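Local coordinates for putative short-chain dehydrogenase/reductase (Corynebacterium glutamicum, PDB 3E9N), which is probably an NAD(P)-dependent oxidoreductase of the short-chain dehydrogenase/reductase family, tentatively assigned as an acetoacetyl-CoA reductase, at residues A8-A13 / H29-L34. Residues are numbered along the deposited sequence; the frame is centred on the assembly and turned at random.
Sequences AVVTGA and HIVYAL
Ala8 O is approached by three groups of the neighbouring strand: it accepts the amide of Tyr32 (Tyr32 N to Ala8 O 2.8 Å), takes a CA-H...O contact from Val31, and lies in the plane of the Tyr32 ring at its edge, with CD2 the nearest ring atom. CG of Tyr32, anti to the carbonyl carbon (chi1 -60°), turns the ring to the side of its own N, the atom that bonds Ala8 O, and brings CD2 to the same oxygen. In the same parallel ladder Ala8 N to Ile30 O comes before this bond, and Val10 N to Tyr32 O and Leu34 N to Val10 O come after it. The chain turns at Gly12, and Ala13 N bonds Leu34 O at 2.9 Å, the donor tilted 33° from the carbonyl plane.

On one face, CG1 of Val9, anti to its backbone N (chi1 174°), meets Leu34 CD1 at 4.0 Å. On the other, Val10 CG2 touches Val31 CG1 at 4.1 Å. At one end of the contact Ala8 CB rests against His29 CB (3.7 Å) and CD2 of its ring; at the other, Ala13 CB meets Ala33 CB at 3.6 Å. The imidazole is held by ND1 to Leu25 O.

Strand 7-11, helix 16-25 and strand 30-35 form the first beta-alpha-beta unit of the Rossmann fold, whose glycine-containing turn after the first strand commonly binds the dinucleotide in this family. Leu25 and Val22 of the helix pack over the Ala8, Val10, Val31 and Ala33 face, while strand 78-81 pairs with Val9 and Thr11 and strand 50-54 flanks Tyr32 and Leu34.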
ATOM      1  N   ALA A   8     -26.727 -11.436 -14.439  1.00 31.73           N
ATOM      2  CA  ALA A   8     -26.096 -10.365 -13.705  1.00 31.63           C
ATOM      3  C   ALA A   8     -26.959  -9.975 -12.521  1.00 31.60           C
ATOM      4  O   ALA A   8     -28.200  -9.935 -12.628  1.00 31.88           O
ATOM      5  CB  ALA A   8     -25.931  -9.132 -14.620  1.00 30.06           C
ATOM      6  N   VAL A   9     -26.310  -9.669 -11.395  1.00 31.30           N
ATOM      7  CA  VAL A   9     -26.995  -9.055 -10.231  1.00 30.02           C
ATOM      8  C   VAL A   9     -26.266  -7.754  -9.857  1.00 30.18           C
ATOM      9  O   VAL A   9     -25.051  -7.736  -9.686  1.00 28.85           O
ATOM     10  CB  VAL A   9     -26.941  -9.989  -9.001  1.00 30.27           C
ATOM     11  CG1 VAL A   9     -27.530  -9.295  -7.756  1.00 28.87           C
ATOM     12  CG2 VAL A   9     -27.637 -11.277  -9.286  1.00 27.83           C
ATOM     13  N   VAL A  10     -27.022  -6.671  -9.724  1.00 30.94           N
ATOM     14  CA  VAL A  10     -26.452  -5.362  -9.471  1.00 30.55           C
ATOM     15  C   VAL A  10     -27.215  -4.706  -8.335  1.00 31.62           C
ATOM     16  O   VAL A  10     -28.431  -4.471  -8.474  1.00 30.70           O
ATOM     17  CB  VAL A  10     -26.595  -4.454 -10.715  1.00 30.74           C
ATOM     18  CG1 VAL A  10     -26.112  -3.048 -10.405  1.00 29.48           C
ATOM     19  CG2 VAL A  10     -25.901  -5.049 -11.941  1.00 28.57           C
ATOM     20  N   THR A  11     -26.507  -4.417  -7.229  1.00 32.07           N
ATOM     21  CA  THR A  11     -27.043  -3.643  -6.113  1.00 31.86           C
ATOM     22  C   THR A  11     -26.825  -2.147  -6.314  1.00 33.37           C
ATOM     23  O   THR A  11     -26.007  -1.708  -7.129  1.00 34.36           O
ATOM     24  CB  THR A  11     -26.479  -4.090  -4.728  1.00 32.24           C
ATOM     25  OG1 THR A  11     -25.065  -3.832  -4.639  1.00 32.62           O
ATOM     26  CG2 THR A  11     -26.754  -5.579  -4.457  1.00 28.66           C
ATOM     27  N   GLY A  12     -27.595  -1.336  -5.597  1.00 34.76           N
ATOM     28  CA  GLY A  12     -27.516   0.113  -5.768  1.00 34.56           C
ATOM     29  C   GLY A  12     -27.948   0.470  -7.178  1.00 35.35           C
ATOM     30  O   GLY A  12     -27.479   1.468  -7.756  1.00 36.13           O
ATOM     31  N   ALA A  13     -28.854  -0.332  -7.736  1.00 35.13           N
ATOM     32  CA  ALA A  13     -29.211  -0.212  -9.147  1.00 35.92           C
ATOM     33  C   ALA A  13     -29.919   1.090  -9.511  1.00 37.01           C
ATOM     34  O   ALA A  13     -30.038   1.408 -10.718  1.00 37.65           O
ATOM     35  CB  ALA A  13     -30.057  -1.400  -9.587  1.00 35.50           C
ATOM     36  N   HIS A  29     -26.779  -9.689 -20.688  1.00 34.12           N
ATOM     37  CA  HIS A  29     -27.197 -10.415 -19.486  1.00 33.75           C
ATOM     38  C   HIS A  29     -28.673 -10.039 -19.267  1.00 35.13           C
ATOM     39  O   HIS A  29     -29.089  -8.905 -19.614  1.00 34.50           O
ATOM     40  CB  HIS A  29     -26.481  -9.948 -18.195  1.00 32.91           C
ATOM     41  CG  HIS A  29     -24.976 -10.101 -18.169  1.00 33.40           C
ATOM     42  ND1 HIS A  29     -24.112  -9.271 -18.877  1.00 33.51           N
ATOM     43  CD2 HIS A  29     -24.181 -10.898 -17.413  1.00 29.94           C
ATOM     44  CE1 HIS A  29     -22.858  -9.587 -18.595  1.00 30.90           C
ATOM     45  NE2 HIS A  29     -22.866 -10.578 -17.718  1.00 32.67           N
ATOM     46  N   ILE A  30     -29.446 -10.981 -18.705  1.00 35.29           N
ATOM     47  CA  ILE A  30     -30.638 -10.678 -17.934  1.00 36.21           C
ATOM     48  C   ILE A  30     -30.148 -10.103 -16.613  1.00 35.58           C
ATOM     49  O   ILE A  30     -29.373 -10.729 -15.915  1.00 35.36           O
ATOM     50  CB  ILE A  30     -31.436 -12.007 -17.629  1.00 37.89           C
ATOM     51  CG1 ILE A  30     -32.048 -12.582 -18.919  1.00 38.61           C
ATOM     52  CG2 ILE A  30     -32.574 -11.784 -16.607  1.00 39.30           C
ATOM     53  CD1 ILE A  30     -31.646 -14.049 -19.129  1.00 44.69           C
ATOM     54  N   VAL A  31     -30.564  -8.898 -16.271  1.00 35.80           N
ATOM     55  CA  VAL A  31     -30.021  -8.206 -15.102  1.00 34.76           C
ATOM     56  C   VAL A  31     -31.023  -8.114 -13.950  1.00 35.49           C
ATOM     57  O   VAL A  31     -32.095  -7.486 -14.094  1.00 35.20           O
ATOM     58  CB  VAL A  31     -29.627  -6.749 -15.454  1.00 34.40           C
ATOM     59  CG1 VAL A  31     -29.127  -6.028 -14.221  1.00 35.68           C
ATOM     60  CG2 VAL A  31     -28.586  -6.697 -16.564  1.00 32.26           C
ATOM     61  N   TYR A  32     -30.683  -8.706 -12.806  1.00 35.36           N
ATOM     62  CA  TYR A  32     -31.434  -8.423 -11.581  1.00 35.62           C
ATOM     63  C   TYR A  32     -30.924  -7.185 -10.908  1.00 35.91           C
ATOM     64  O   TYR A  32     -29.864  -7.183 -10.324  1.00 36.50           O
ATOM     65  CB  TYR A  32     -31.419  -9.594 -10.645  1.00 35.30           C
ATOM     66  CG  TYR A  32     -32.032 -10.804 -11.314  1.00 37.72           C
ATOM     67  CD1 TYR A  32     -33.371 -11.169 -11.084  1.00 38.48           C
ATOM     68  CD2 TYR A  32     -31.296 -11.546 -12.213  1.00 36.05           C
ATOM     69  CE1 TYR A  32     -33.941 -12.279 -11.722  1.00 37.27           C
ATOM     70  CE2 TYR A  32     -31.841 -12.632 -12.839  1.00 38.14           C
ATOM     71  CZ  TYR A  32     -33.159 -13.001 -12.597  1.00 38.46           C
ATOM     72  OH  TYR A  32     -33.649 -14.094 -13.258  1.00 40.68           O
ATOM     73  N   ALA A  33     -31.719  -6.132 -10.995  1.00 36.44           N
ATOM     74  CA  ALA A  33     -31.359  -4.825 -10.533  1.00 37.38           C
ATOM     75  C   ALA A  33     -32.031  -4.465  -9.191  1.00 38.88           C
ATOM     76  O   ALA A  33     -33.207  -4.032  -9.160  1.00 39.35           O
ATOM     77  CB  ALA A  33     -31.743  -3.820 -11.596  1.00 36.17           C
ATOM     78  N   LEU A  34     -31.288  -4.620  -8.100  1.00 40.01           N
ATOM     79  CA  LEU A  34     -31.777  -4.301  -6.761  1.00 41.24           C
ATOM     80  C   LEU A  34     -31.599  -2.835  -6.389  1.00 43.03           C
ATOM     81  O   LEU A  34     -30.477  -2.298  -6.402  1.00 42.66           O
ATOM     82  CB  LEU A  34     -31.091  -5.151  -5.700  1.00 40.64           C
ATOM     83  CG  LEU A  34     -31.469  -6.621  -5.622  1.00 40.02           C
ATOM     84  CD1 LEU A  34     -30.853  -7.291  -6.833  1.00 38.66           C
ATOM     85  CD2 LEU A  34     -30.954  -7.251  -4.314  1.00 34.65           C
TER